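Local coordinates for DUF4348 domain-containing protein (Bacteroides fragilis, PDB 3SBU), which is of unknown function but belongs to the NTF2-like clan, whose cystatin-like fold wraps a curved beta-sheet around helices, at residues A[39-42]-A[43-46]; A[164-167]-A[168-172]; A[192-195]-A[196-200]; A[213-216]-A[217-220]. All coordinates share one frame; numbering follows the deposited sequence. Where two conformers were deposited one is given.

Contact 1: A[39-42]-A[43-46]; sequences ESFD and DFIY
Ser40 and Phe41 open helix 41-50 by lending their carbonyls to the first turn, Phe44 N binding Ser40 O and Ile45 N binding Phe41 O at 2.8 Å, the latter nearly head-on to the carbonyl. Ser40 is the N-cap of this helix, the first of the modelled chain, in a protein of the NTF2-like clan. Its OG sits between the backbone N and the carbonyl carbon (chi1 82°), from where it takes a weak bond from Asp43 N at 3.3 Å. The same hydroxyl gives a weak bond of 2.8 Å to Asp43 OD2, which closes a small ring between cap and first turn. The carboxylate of Asp43, in the first turn, would probably be favoured by the partial positive charge of the helix N terminus.

On another side of the turn the contact is apolar. Phe41 swings CG away from its own N (chi1 -176°), bringing its ring beside Ile45, whose CB lies over one face, 4.3 Å from the centroid. Phe44 meets the same ring obliquely. Trp136 stacks on Phe44 and meets Phe41 edge-to-face, while Val112 and Val114 of strand 111-116 also touch Phe41, so this side of the helix faces the sheet. Asp42 instead receives Tyr216 OH at OD1. Farther out along the ring, Phe41 CZ touches the terminal methyl of Ile45, CD1, at 3.6 Å.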
ATOM      1  N   GLU A  39      20.437 -17.306  20.452  1.00 85.79           N
ATOM      2  CA  GLU A  39      20.706 -17.947  19.155  0.50 83.51           C
ATOM      3  C   GLU A  39      20.971 -16.893  18.059  1.00 83.36           C
ATOM      4  O   GLU A  39      21.734 -17.155  17.120  1.00 82.93           O
ATOM      5  CB  GLU A  39      19.546 -18.879  18.753  0.50 85.51           C
ATOM      6  CG  GLU A  39      19.534 -20.193  19.532  0.50 97.66           C
ATOM      7  CD  GLU A  39      18.272 -21.041  19.504  0.50109.06           C
ATOM      8  OE1 GLU A  39      17.195 -20.527  19.120  0.50 97.02           O
ATOM      9  OE2 GLU A  39      18.358 -22.222  19.911  0.50 99.86           O
ATOM     10  N   SER A  40      20.358 -15.703  18.198  1.00 74.88           N
ATOM     11  CA  SER A  40      20.509 -14.570  17.301  1.00 70.66           C
ATOM     12  C   SER A  40      20.342 -13.281  18.093  1.00 71.87           C
ATOM     13  O   SER A  40      19.664 -13.264  19.123  1.00 72.79           O
ATOM     14  CB  SER A  40      19.526 -14.640  16.131  1.00 71.32           C
ATOM     15  OG  SER A  40      18.233 -14.159  16.450  1.00 79.29           O
ATOM     16  N   PHE A  41      20.966 -12.209  17.612  1.00 65.15           N
ATOM     17  CA  PHE A  41      20.905 -10.897  18.225  1.00 63.65           C
ATOM     18  C   PHE A  41      19.478 -10.343  18.195  1.00 69.27           C
ATOM     19  O   PHE A  41      19.029  -9.809  19.211  1.00 70.42           O
ATOM     20  CB  PHE A  41      21.874  -9.907  17.546  1.00 61.79           C
ATOM     21  CG  PHE A  41      21.865  -8.568  18.249  1.00 61.68           C
ATOM     22  CD1 PHE A  41      22.545  -8.391  19.449  1.00 65.63           C
ATOM     23  CD2 PHE A  41      21.110  -7.510  17.756  1.00 60.84           C
ATOM     24  CE1 PHE A  41      22.483  -7.177  20.135  1.00 66.61           C
ATOM     25  CE2 PHE A  41      21.049  -6.294  18.447  1.00 63.57           C
ATOM     26  CZ  PHE A  41      21.755  -6.130  19.616  1.00 62.95           C
ATOM     27  N   ASP A  42      18.787 -10.458  17.040  1.00 65.14           N
ATOM     28  CA  ASP A  42      17.425  -9.963  16.826  1.00 65.77           C
ATOM     29  C   ASP A  42      16.417 -10.564  17.827  1.00 74.06           C
ATOM     30  O   ASP A  42      15.543  -9.825  18.300  1.00 75.01           O
ATOM     31  CB  ASP A  42      16.976 -10.223  15.376  1.00 65.67           C
ATOM     32  CG  ASP A  42      17.686  -9.358  14.338  1.00 75.18           C
ATOM     33  OD1 ASP A  42      18.242  -8.303  14.721  1.00 72.42           O
ATOM     34  OD2 ASP A  42      17.702  -9.751  13.132  1.00 86.22           O
ATOM     35  N   ASP A  43      16.553 -11.875  18.161  1.00 72.05           N
ATOM     36  CA  ASP A  43      15.694 -12.538  19.152  1.00 75.74           C
ATOM     37  C   ASP A  43      16.026 -12.035  20.555  1.00 79.46           C
ATOM     38  O   ASP A  43      15.114 -11.725  21.325  1.00 80.34           O
ATOM     39  CB  ASP A  43      15.817 -14.081  19.113  1.00 80.08           C
ATOM     40  CG  ASP A  43      15.342 -14.757  17.841  1.00 95.09           C
ATOM     41  OD1 ASP A  43      14.253 -14.392  17.340  1.00 95.42           O
ATOM     42  OD2 ASP A  43      16.028 -15.693  17.376  1.00104.60           O
ATOM     43  N   PHE A  44      17.341 -11.954  20.879  1.00 74.20           N
ATOM     44  CA  PHE A  44      17.835 -11.498  22.177  1.00 75.01           C
ATOM     45  C   PHE A  44      17.389 -10.074  22.482  1.00 78.14           C
ATOM     46  O   PHE A  44      16.893  -9.824  23.582  1.00 80.45           O
ATOM     47  CB  PHE A  44      19.381 -11.586  22.268  1.00 75.29           C
ATOM     48  CG  PHE A  44      19.985 -10.658  23.305  1.00 76.25           C
ATOM     49  CD1 PHE A  44      19.943 -10.977  24.657  1.00 81.45           C
ATOM     50  CD2 PHE A  44      20.534  -9.440  22.932  1.00 75.72           C
ATOM     51  CE1 PHE A  44      20.461 -10.104  25.615  1.00 83.29           C
ATOM     52  CE2 PHE A  44      21.032  -8.557  23.897  1.00 79.14           C
ATOM     53  CZ  PHE A  44      21.009  -8.905  25.229  1.00 80.01           C
ATOM     54  N   ILE A  45      17.611  -9.144  21.528  1.00 71.25           N
ATOM     55  CA  ILE A  45      17.340  -7.727  21.708  1.00 70.77           C
ATOM     56  C   ILE A  45      15.862  -7.459  22.017  1.00 80.67           C
ATOM     57  O   ILE A  45      15.595  -6.622  22.881  1.00 81.97           O
ATOM     58  CB  ILE A  45      17.884  -6.839  20.556  1.00 69.30           C
ATOM     59  CG1 ILE A  45      18.165  -5.410  21.054  1.00 67.90           C
ATOM     60  CG2 ILE A  45      17.034  -6.864  19.288  1.00 68.08           C
ATOM     61  CD1 ILE A  45      19.291  -5.335  22.075  1.00 64.40           C
ATOM     62  N   TYR A  46      14.915  -8.190  21.380  1.00 80.47           N
ATOM     63  CA  TYR A  46      13.501  -8.001  21.685  1.00 83.56           C
ATOM     64  C   TYR A  46      13.216  -8.434  23.116  1.00 89.57           C
ATOM     65  O   TYR A  46      12.482  -7.728  23.806  1.00 92.44           O
ATOM     66  CB  TYR A  46      12.562  -8.723  20.704  1.00 86.22           C
ATOM     67  CG  TYR A  46      11.110  -8.383  20.973  1.00 93.32           C
ATOM     68  CD1 TYR A  46      10.595  -7.122  20.658  1.00 95.04           C
ATOM     69  CD2 TYR A  46      10.270  -9.288  21.619  1.00 97.99           C
ATOM     70  CE1 TYR A  46       9.273  -6.783  20.957  1.00 98.85           C
ATOM     71  CE2 TYR A  46       8.951  -8.956  21.935  1.00101.68           C
ATOM     72  CZ  TYR A  46       8.453  -7.708  21.587  1.00109.69           C
ATOM     73  OH  TYR A  46       7.146  -7.391  21.876  1.00114.44           O
TER

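Contact 2: A[164-167]-A[168-172]; sequences DSIF and QSRRI
Phe167 and Arg171, one helical turn apart, make the main side-chain contact of the short helix 165-170, an aromatic ring crossed by an arginine. Arg171 CG lies over one face of the ring, 3.9 Å from its centroid, in a CH-pi contact. The bend of the arginine chain at chi2 (-61°) carries the guanidinium across the CE1-CZ rim of the ring, and Phe167 CE1 lies over one of its faces, 3.6 Å from Arg171 CZ. The two planes are 52° apart, so the groups are inclined rather than stacked flat. An aliphatic counterpart joins Ile166 and Arg170, which run side by side: the branch methyl Ile166 CG2 lies over a face of the guanidinium, 3.4 Å from Arg170 NH2.

The polar contacts begin with the N-cap. Asp164 OD1 accepts Phe167 N at 3.0 Å, from above the carboxylate plane, and more weakly Ile166 N. Backbone bonds then run from Gln168 N to Asp164 O and from Ser169 N to Ser165 O. Ile166 O is gripped twice from one face of its plane, by Arg170 N and by Ser169 OG, the hydroxyl at 2.6 Å; Ser169 thus turns its polar end back onto its own helix.

Neighbours take up the polar ends of Gln168 and Arg171. Arg171 forms a salt bridge with Glu152, and its NH1 also binds Trp251 O. Gln168 reaches Trp199 with OE1 and Phe161 O with NE2. Through these residues and Phe167, which touches His160, the helix packs against helices 154-163 and 196-201, and Arg171 pairs by backbone with Leu253 of strand 252-253.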
ATOM      1  N   ASP A 164       8.644  18.088   6.573  1.00 61.86           N
ATOM      2  CA  ASP A 164       8.185  19.145   5.670  1.00 62.82           C
ATOM      3  C   ASP A 164       7.796  18.522   4.325  1.00 66.22           C
ATOM      4  O   ASP A 164       8.664  18.138   3.542  1.00 64.55           O
ATOM      5  CB  ASP A 164       9.275  20.240   5.531  1.00 64.25           C
ATOM      6  CG  ASP A 164       8.995  21.405   4.587  1.00 75.34           C
ATOM      7  OD1 ASP A 164       8.090  21.282   3.734  1.00 76.76           O
ATOM      8  OD2 ASP A 164       9.745  22.404   4.643  1.00 82.32           O
ATOM      9  N   SER A 165       6.481  18.442   4.062  1.00 64.34           N
ATOM     10  CA  SER A 165       5.870  17.868   2.856  1.00 64.56           C
ATOM     11  C   SER A 165       6.292  18.581   1.556  1.00 65.84           C
ATOM     12  O   SER A 165       6.393  17.924   0.513  1.00 64.67           O
ATOM     13  CB  SER A 165       4.344  17.903   2.962  1.00 72.40           C
ATOM     14  OG  SER A 165       3.890  17.242   4.133  1.00 84.98           O
ATOM     15  N   ILE A 166       6.490  19.913   1.610  1.00 59.76           N
ATOM     16  CA  ILE A 166       6.900  20.709   0.448  1.00 59.35           C
ATOM     17  C   ILE A 166       8.372  20.359   0.112  1.00 58.68           C
ATOM     18  O   ILE A 166       8.697  20.116  -1.053  1.00 55.90           O
ATOM     19  CB  ILE A 166       6.675  22.237   0.703  1.00 64.50           C
ATOM     20  CG1 ILE A 166       5.155  22.565   0.800  1.00 67.81           C
ATOM     21  CG2 ILE A 166       7.368  23.093  -0.366  1.00 64.59           C
ATOM     22  CD1 ILE A 166       4.789  23.941   1.406  1.00 71.47           C
ATOM     23  N   PHE A 167       9.249  20.333   1.132  1.00 54.15           N
ATOM     24  CA  PHE A 167      10.651  19.949   0.956  1.00 51.84           C
ATOM     25  C   PHE A 167      10.725  18.511   0.440  1.00 56.15           C
ATOM     26  O   PHE A 167      11.438  18.238  -0.536  1.00 56.17           O
ATOM     27  CB  PHE A 167      11.430  20.106   2.266  1.00 52.44           C
ATOM     28  CG  PHE A 167      12.857  19.592   2.213  1.00 51.70           C
ATOM     29  CD1 PHE A 167      13.868  20.347   1.617  1.00 53.75           C
ATOM     30  CD2 PHE A 167      13.199  18.378   2.802  1.00 50.21           C
ATOM     31  CE1 PHE A 167      15.195  19.887   1.607  1.00 53.37           C
ATOM     32  CE2 PHE A 167      14.523  17.922   2.786  1.00 51.04           C
ATOM     33  CZ  PHE A 167      15.510  18.676   2.194  1.00 49.31           C
ATOM     34  N   GLN A 168       9.933  17.608   1.064  1.00 52.27           N
ATOM     35  CA  GLN A 168       9.858  16.204   0.690  1.00 50.64           C
ATOM     36  C   GLN A 168       9.514  16.064  -0.788  1.00 55.72           C
ATOM     37  O   GLN A 168      10.204  15.339  -1.496  1.00 55.34           O
ATOM     38  CB  GLN A 168       8.821  15.490   1.560  1.00 52.57           C
ATOM     39  CG  GLN A 168       8.891  13.992   1.475  1.00 45.81           C
ATOM     40  CD  GLN A 168       7.777  13.325   2.227  1.00 56.58           C
ATOM     41  OE1 GLN A 168       6.828  12.823   1.633  1.00 50.18           O
ATOM     42  NE2 GLN A 168       7.890  13.258   3.544  1.00 49.86           N
ATOM     43  N   SER A 169       8.499  16.809  -1.271  1.00 54.40           N
ATOM     44  CA  SER A 169       8.058  16.778  -2.675  1.00 55.12           C
ATOM     45  C   SER A 169       9.160  17.232  -3.650  1.00 58.29           C
ATOM     46  O   SER A 169       9.214  16.741  -4.777  1.00 58.87           O
ATOM     47  CB  SER A 169       6.804  17.631  -2.865  1.00 62.27           C
ATOM     48  OG  SER A 169       7.044  19.012  -2.662  1.00 74.59           O
ATOM     49  N   ARG A 170      10.049  18.143  -3.208  1.00 54.02           N
ATOM     50  CA  ARG A 170      11.148  18.643  -4.032  1.00 53.80           C
ATOM     51  C   ARG A 170      12.368  17.684  -4.007  1.00 54.84           C
ATOM     52  O   ARG A 170      13.300  17.870  -4.794  1.00 53.60           O
ATOM     53  CB  ARG A 170      11.588  20.051  -3.562  1.00 57.09           C
ATOM     54  CG  ARG A 170      10.507  21.119  -3.602  1.00 75.47           C
ATOM     55  CD  ARG A 170      11.122  22.501  -3.531  1.00 92.50           C
ATOM     56  NE  ARG A 170      10.136  23.498  -3.108  1.00106.64           N
ATOM     57  CZ  ARG A 170      10.378  24.469  -2.237  1.00120.50           C
ATOM     58  NH1 ARG A 170      11.563  24.558  -1.643  1.00109.63           N
ATOM     59  NH2 ARG A 170       9.427  25.336  -1.923  1.00104.39           N
ATOM     60  N   ARG A 171      12.374  16.685  -3.091  1.00 48.81           N
ATOM     61  CA  ARG A 171      13.496  15.759  -2.920  1.00 45.55           C
ATOM     62  C   ARG A 171      13.122  14.290  -3.231  1.00 48.23           C
ATOM     63  O   ARG A 171      13.635  13.361  -2.604  1.00 45.99           O
ATOM     64  CB  ARG A 171      14.068  15.910  -1.500  1.00 42.79           C
ATOM     65  CG  ARG A 171      14.650  17.310  -1.210  1.00 43.20           C
ATOM     66  CD  ARG A 171      15.804  17.655  -2.151  1.00 43.07           C
ATOM     67  NE  ARG A 171      16.579  18.788  -1.653  1.00 48.75           N
ATOM     68  CZ  ARG A 171      17.622  18.684  -0.836  1.00 59.65           C
ATOM     69  NH1 ARG A 171      18.040  17.492  -0.428  1.00 45.10           N
ATOM     70  NH2 ARG A 171      18.258  19.767  -0.429  1.00 45.72           N
ATOM     71  N   ILE A 172      12.247  14.094  -4.238  1.00 46.26           N
ATOM     72  CA  ILE A 172      11.821  12.776  -4.720  1.00 45.22           C
ATOM     73  C   ILE A 172      12.040  12.752  -6.220  1.00 48.70           C
ATOM     74  O   ILE A 172      11.565  13.646  -6.915  1.00 47.71           O
ATOM     75  CB  ILE A 172      10.352  12.417  -4.335  1.00 49.04           C
ATOM     76  CG1 ILE A 172      10.221  12.269  -2.808  1.00 48.45           C
ATOM     77  CG2 ILE A 172       9.877  11.124  -5.066  1.00 49.66           C
ATOM     78  CD1 ILE A 172       8.883  12.341  -2.324  1.00 52.06           C
TER

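Contact 3: A[192-195]-A[196-200]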
ATOM      1  N   THR A 192       7.399  -1.006 -10.861  1.00 45.41           N
ATOM      2  CA  THR A 192       6.543   0.033 -11.422  1.00 47.38           C
ATOM      3  C   THR A 192       7.112   1.391 -11.003  1.00 48.74           C
ATOM      4  O   THR A 192       8.236   1.447 -10.495  1.00 45.95           O
ATOM      5  CB  THR A 192       5.064  -0.213 -10.969  1.00 54.82           C
ATOM      6  OG1 THR A 192       4.215   0.684 -11.651  1.00 60.37           O
ATOM      7  CG2 THR A 192       4.856  -0.011  -9.473  1.00 52.34           C
ATOM      8  N   THR A 193       6.345   2.471 -11.202  1.00 48.36           N
ATOM      9  CA  THR A 193       6.739   3.821 -10.796  1.00 48.02           C
ATOM     10  C   THR A 193       5.602   4.470 -10.045  1.00 52.38           C
ATOM     11  O   THR A 193       4.466   4.057 -10.214  1.00 55.69           O
ATOM     12  CB  THR A 193       7.179   4.674 -12.003  1.00 56.60           C
ATOM     13  OG1 THR A 193       6.091   4.792 -12.904  1.00 57.79           O
ATOM     14  CG2 THR A 193       8.412   4.124 -12.716  1.00 52.87           C
ATOM     15  N   LEU A 194       5.910   5.447  -9.176  1.00 46.91           N
ATOM     16  CA  LEU A 194       4.934   6.274  -8.448  1.00 48.03           C
ATOM     17  C   LEU A 194       5.142   7.735  -8.793  1.00 51.81           C
ATOM     18  O   LEU A 194       6.291   8.175  -8.820  1.00 50.03           O
ATOM     19  CB  LEU A 194       5.047   6.155  -6.908  1.00 46.63           C
ATOM     20  CG  LEU A 194       4.880   4.805  -6.233  1.00 49.49           C
ATOM     21  CD1 LEU A 194       5.266   4.905  -4.785  1.00 47.49           C
ATOM     22  CD2 LEU A 194       3.441   4.286  -6.319  1.00 50.42           C
ATOM     23  N   ASP A 195       4.052   8.493  -8.981  1.00 48.49           N
ATOM     24  CA  ASP A 195       4.121   9.943  -9.156  1.00 48.43           C
ATOM     25  C   ASP A 195       4.069  10.540  -7.742  1.00 52.22           C
ATOM     26  O   ASP A 195       3.963   9.770  -6.779  1.00 51.59           O
ATOM     27  CB  ASP A 195       3.038  10.499 -10.107  1.00 52.80           C
ATOM     28  CG  ASP A 195       1.579  10.319  -9.695  1.00 62.01           C
ATOM     29  OD1 ASP A 195       1.317  10.133  -8.486  1.00 58.86           O
ATOM     30  OD2 ASP A 195       0.697  10.429 -10.573  1.00 72.23           O
ATOM     31  N   LEU A 196       4.166  11.879  -7.608  1.00 49.15           N
ATOM     32  CA  LEU A 196       4.201  12.516  -6.291  0.50 49.73           C
ATOM     33  C   LEU A 196       2.907  12.285  -5.491  1.00 55.03           C
ATOM     34  O   LEU A 196       2.998  12.035  -4.288  1.00 54.04           O
ATOM     35  CB  LEU A 196       4.539  14.017  -6.373  0.50 50.85           C
ATOM     36  CG  LEU A 196       5.954  14.382  -6.883  0.50 54.49           C
ATOM     37  CD1 LEU A 196       6.146  15.885  -6.920  0.50 56.12           C
ATOM     38  CD2 LEU A 196       7.059  13.761  -6.027  0.50 54.85           C
ATOM     39  N   ASN A 197       1.736  12.313  -6.138  1.00 54.37           N
ATOM     40  CA  ASN A 197       0.461  12.056  -5.456  1.00 56.50           C
ATOM     41  C   ASN A 197       0.373  10.604  -4.966  1.00 59.57           C
ATOM     42  O   ASN A 197      -0.149  10.365  -3.879  1.00 60.86           O
ATOM     43  CB  ASN A 197      -0.729  12.383  -6.368  1.00 61.42           C
ATOM     44  CG  ASN A 197      -0.892  13.865  -6.639  1.00 77.57           C
ATOM     45  OD1 ASN A 197      -0.571  14.734  -5.813  1.00 70.13           O
ATOM     46  ND2 ASN A 197      -1.404  14.184  -7.815  1.00 69.21           N
ATOM     47  N   GLN A 198       0.918   9.644  -5.747  1.00 52.81           N
ATOM     48  CA  GLN A 198       0.908   8.244  -5.370  1.00 51.76           C
ATOM     49  C   GLN A 198       1.883   8.006  -4.216  1.00 53.23           C
ATOM     50  O   GLN A 198       1.591   7.200  -3.338  1.00 52.32           O
ATOM     51  CB  GLN A 198       1.235   7.341  -6.559  1.00 52.34           C
ATOM     52  CG  GLN A 198       0.147   7.307  -7.630  1.00 55.11           C
ATOM     53  CD  GLN A 198       0.650   6.589  -8.864  1.00 62.27           C
ATOM     54  OE1 GLN A 198       1.707   6.899  -9.426  1.00 55.33           O
ATOM     55  NE2 GLN A 198      -0.008   5.528  -9.233  1.00 50.87           N
ATOM     56  N   TRP A 199       3.013   8.718  -4.190  1.00 50.40           N
ATOM     57  CA  TRP A 199       3.971   8.584  -3.088  1.00 48.85           C
ATOM     58  C   TRP A 199       3.310   9.044  -1.764  1.00 54.75           C
ATOM     59  O   TRP A 199       3.474   8.385  -0.736  1.00 52.08           O
ATOM     60  CB  TRP A 199       5.272   9.350  -3.357  1.00 45.29           C
ATOM     61  CG  TRP A 199       6.000   9.746  -2.098  1.00 44.76           C
ATOM     62  CD1 TRP A 199       5.965  10.960  -1.481  1.00 47.91           C
ATOM     63  CD2 TRP A 199       6.779   8.886  -1.249  1.00 42.69           C
ATOM     64  NE1 TRP A 199       6.708  10.923  -0.323  1.00 45.74           N
ATOM     65  CE2 TRP A 199       7.223   9.665  -0.157  1.00 45.81           C
ATOM     66  CE3 TRP A 199       7.105   7.516  -1.280  1.00 42.10           C
ATOM     67  CZ2 TRP A 199       8.021   9.134   0.871  1.00 43.56           C
ATOM     68  CZ3 TRP A 199       7.895   6.992  -0.266  1.00 41.70           C
ATOM     69  CH2 TRP A 199       8.351   7.795   0.791  1.00 41.89           C
ATOM     70  N   PHE A 200       2.547  10.139  -1.798  1.00 56.41           N
ATOM     71  CA  PHE A 200       1.887  10.625  -0.588  1.00 60.71           C
ATOM     72  C   PHE A 200       0.864   9.621  -0.048  1.00 64.34           C
ATOM     73  O   PHE A 200       0.747   9.491   1.166  1.00 65.24           O
ATOM     74  CB  PHE A 200       1.256  12.020  -0.797  1.00 67.04           C
ATOM     75  CG  PHE A 200       2.299  13.114  -0.909  1.00 70.58           C
ATOM     76  CD1 PHE A 200       3.422  13.122  -0.076  1.00 73.49           C
ATOM     77  CD2 PHE A 200       2.146  14.152  -1.820  1.00 76.85           C
ATOM     78  CE1 PHE A 200       4.392  14.112  -0.191  1.00 74.25           C
ATOM     79  CE2 PHE A 200       3.101  15.165  -1.908  1.00 79.66           C
ATOM     80  CZ  PHE A 200       4.228  15.124  -1.105  1.00 75.76           C
TER
HETATM   81  O   HOH W   1       1.925   3.969 -11.324  1.00 57.91           O
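A capping box starts helix 196-201, with Asp195 and Gln198 each binding the other's backbone N-H. Asp195 OD1 accepts Gln198 N at 2.8 Å, nearly in line with the carboxylate C-O bond. In return Gln198 OE1 takes Asp195 N at 2.9 Å, in the amide plane and on a lone pair. The torsion of Asp195 (chi1 62°) tucks its carboxylate back over the first turn, and the two side chains cross at about a right angle, their flat groups 59° apart. Trp199 N adds the ordinary helical bond to Asp195 O.

The box marks a sharp corner where strand 189-194 of the two-stranded antiparallel hairpin gives way to the helix: the axes of strand segment 192-194 and helix segment 196-200 lie at 88°. Leu194 lays CD2 against Gln198 CB at 3.8 Å, on the apolar part of the glutamine. A water donates to Thr193 O and accepts from Gln198 NE2, its oxygen 3.2 Å from NE2. That same NE2 also binds Ile146 O of the second subunit, while Asn197 ND2 binds Glu148 of that subunit, so the corner lies at the dimer interface. Asp195 OD2 comes close to the like-charged Glu148 OE1 of the second subunit.

Contact 4: A[213-216]-A[217-220]; sequences NINY and GQQN
Gln218 folds its amide back against the strand end it has just left, making two hydrogen bonds with the backbone of 213-216. Its OE1 accepts Tyr216 N at 2.8 Å, and its NE2 donates to Ile214 O at 2.9 Å. The amide thus pairs with backbone polar groups of Ile214 and Tyr216 at the end of strand 212-215, an outermost strand of its sheet within the chain, much as a neighbouring peptide would. The fold-back depends on a bent chain: CG lies between N and the carbonyl carbon (chi1 70°), and chi2 of -91° turns the amide round.

A third bond, Gly217 N to Asn215 OD1 at 2.9 Å, makes an Asx turn. The donor comes from well above the amide plane, and a water links that oxygen to Gln218 O, while Asn215 ND2 binds Gln113 OE1 of strand 111-116. Gly217 has a positive phi of 103°, a backbone shape in which a side chain would press on the preceding carbonyl.

Further out, the Tyr216 ring presents its edge to Gln218 OE1 and one face to Ile214 CG2. Strand 93-95 lies alongside, where Asn213 OD1 takes Leu94 N. Gln218 NE2 has two backbone carbonyl acceptors, Ile214 O and Leu94 O, and OE1 has a backbone donor, which probably fixes the orientation of this buried amide.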
ATOM      1  N   ASN A 213      19.242   2.228  14.572  1.00 44.35           N
ATOM      2  CA  ASN A 213      20.120   1.498  13.693  1.00 42.07           C
ATOM      3  C   ASN A 213      20.700   0.385  14.490  1.00 45.33           C
ATOM      4  O   ASN A 213      20.817   0.479  15.714  1.00 45.28           O
ATOM      5  CB  ASN A 213      21.203   2.375  13.033  1.00 43.07           C
ATOM      6  CG  ASN A 213      21.862   1.712  11.851  1.00 59.15           C
ATOM      7  OD1 ASN A 213      21.327   0.770  11.230  1.00 44.34           O
ATOM      8  ND2 ASN A 213      23.010   2.237  11.467  1.00 64.52           N
ATOM      9  N   ILE A 214      20.962  -0.723  13.817  1.00 40.39           N
ATOM     10  CA  ILE A 214      21.621  -1.864  14.407  1.00 40.41           C
ATOM     11  C   ILE A 214      22.846  -2.104  13.557  1.00 45.60           C
ATOM     12  O   ILE A 214      22.723  -2.195  12.342  1.00 44.96           O
ATOM     13  CB  ILE A 214      20.724  -3.106  14.567  1.00 42.39           C
ATOM     14  CG1 ILE A 214      19.465  -2.789  15.398  1.00 43.58           C
ATOM     15  CG2 ILE A 214      21.532  -4.258  15.153  1.00 41.07           C
ATOM     16  CD1 ILE A 214      18.411  -3.929  15.455  1.00 46.40           C
ATOM     17  N   ASN A 215      24.030  -2.131  14.175  1.00 45.63           N
ATOM     18  CA  ASN A 215      25.244  -2.333  13.418  1.00 45.04           C
ATOM     19  C   ASN A 215      25.561  -3.802  13.349  1.00 47.97           C
ATOM     20  O   ASN A 215      26.079  -4.382  14.299  1.00 49.78           O
ATOM     21  CB  ASN A 215      26.428  -1.499  13.973  1.00 48.96           C
ATOM     22  CG  ASN A 215      27.702  -1.759  13.214  1.00 66.37           C
ATOM     23  OD1 ASN A 215      27.692  -1.973  12.030  1.00 51.90           O
ATOM     24  ND2 ASN A 215      28.828  -1.828  13.878  1.00 62.32           N
ATOM     25  N   TYR A 216      25.284  -4.410  12.198  1.00 42.03           N
ATOM     26  CA  TYR A 216      25.617  -5.797  11.947  1.00 41.12           C
ATOM     27  C   TYR A 216      26.985  -5.888  11.226  1.00 46.71           C
ATOM     28  O   TYR A 216      27.348  -6.965  10.748  1.00 47.10           O
ATOM     29  CB  TYR A 216      24.518  -6.458  11.091  1.00 40.88           C
ATOM     30  CG  TYR A 216      23.129  -6.448  11.697  1.00 40.77           C
ATOM     31  CD1 TYR A 216      22.732  -7.439  12.589  1.00 43.79           C
ATOM     32  CD2 TYR A 216      22.165  -5.538  11.263  1.00 39.29           C
ATOM     33  CE1 TYR A 216      21.428  -7.484  13.087  1.00 43.56           C
ATOM     34  CE2 TYR A 216      20.862  -5.565  11.765  1.00 40.11           C
ATOM     35  CZ  TYR A 216      20.499  -6.540  12.670  1.00 48.78           C
ATOM     36  OH  TYR A 216      19.210  -6.553  13.137  1.00 53.31           O
ATOM     37  N   GLY A 217      27.693  -4.755  11.122  1.00 43.30           N
ATOM     38  CA  GLY A 217      28.948  -4.647  10.380  1.00 43.64           C
ATOM     39  C   GLY A 217      28.814  -3.954   9.017  1.00 45.00           C
ATOM     40  O   GLY A 217      29.786  -3.885   8.269  1.00 44.03           O
ATOM     41  N   GLN A 218      27.624  -3.408   8.684  1.00 39.02           N
ATOM     42  CA  GLN A 218      27.431  -2.699   7.423  1.00 37.53           C
ATOM     43  C   GLN A 218      28.184  -1.371   7.408  1.00 41.00           C
ATOM     44  O   GLN A 218      28.246  -0.691   8.412  1.00 40.85           O
ATOM     45  CB  GLN A 218      25.928  -2.463   7.093  1.00 37.69           C
ATOM     46  CG  GLN A 218      25.184  -1.428   7.986  1.00 33.24           C
ATOM     47  CD  GLN A 218      24.539  -2.077   9.180  1.00 42.87           C
ATOM     48  OE1 GLN A 218      25.013  -3.083   9.730  1.00 36.85           O
ATOM     49  NE2 GLN A 218      23.455  -1.465   9.642  1.00 32.20           N
ATOM     50  N   GLN A 219      28.700  -0.995   6.249  1.00 38.43           N
ATOM     51  CA  GLN A 219      29.393   0.276   6.048  1.00 39.16           C
ATOM     52  C   GLN A 219      28.457   1.426   6.379  1.00 41.72           C
ATOM     53  O   GLN A 219      27.264   1.434   5.986  1.00 36.57           O
ATOM     54  CB  GLN A 219      29.888   0.396   4.596  1.00 40.41           C
ATOM     55  CG  GLN A 219      30.698   1.674   4.339  1.00 41.22           C
ATOM     56  CD  GLN A 219      30.926   1.823   2.875  1.00 50.57           C
ATOM     57  OE1 GLN A 219      31.892   1.282   2.317  1.00 41.96           O
ATOM     58  NE2 GLN A 219      30.058   2.592   2.232  1.00 38.63           N
ATOM     59  N   ASN A 220      29.008   2.350   7.154  1.00 43.27           N
ATOM     60  CA  ASN A 220      28.346   3.571   7.583  1.00 44.83           C
ATOM     61  C   ASN A 220      29.347   4.691   7.387  1.00 50.67           C
ATOM     62  O   ASN A 220      30.036   5.090   8.325  1.00 52.18           O
ATOM     63  CB  ASN A 220      27.895   3.423   9.038  1.00 48.85           C
ATOM     64  CG  ASN A 220      27.058   4.552   9.563  1.00 73.92           C
ATOM     65  OD1 ASN A 220      26.809   4.633  10.763  1.00 78.36           O
ATOM     66  ND2 ASN A 220      26.559   5.413   8.692  1.00 63.56           N
TER
HETATM   67  O   HOH W   2      30.142  -0.387  10.542  1.00 66.51           O

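In the fold
From the N terminus, contact 1 caps helix 41-50, contact 2 spans helix 165-170 from its Asp164 cap to its C-terminal end, contact 3 turns a hairpin strand into helix 196-201, and contact 4 ends strand 212-215. All four are local and follow in series, so none nests within or crosses another. They form two pairs in space. Contacts 1 and 4 meet where Asp42 OD1 lies 2.6 Å from Tyr216 OH, which ties the first helix to the edge strand of the six-stranded sheet. Contacts 2 and 3 touch through Gln168 and Trp199, joining two short helices. The centres of contacts 1 and 2 are about 36 Å apart, across the chain's centre.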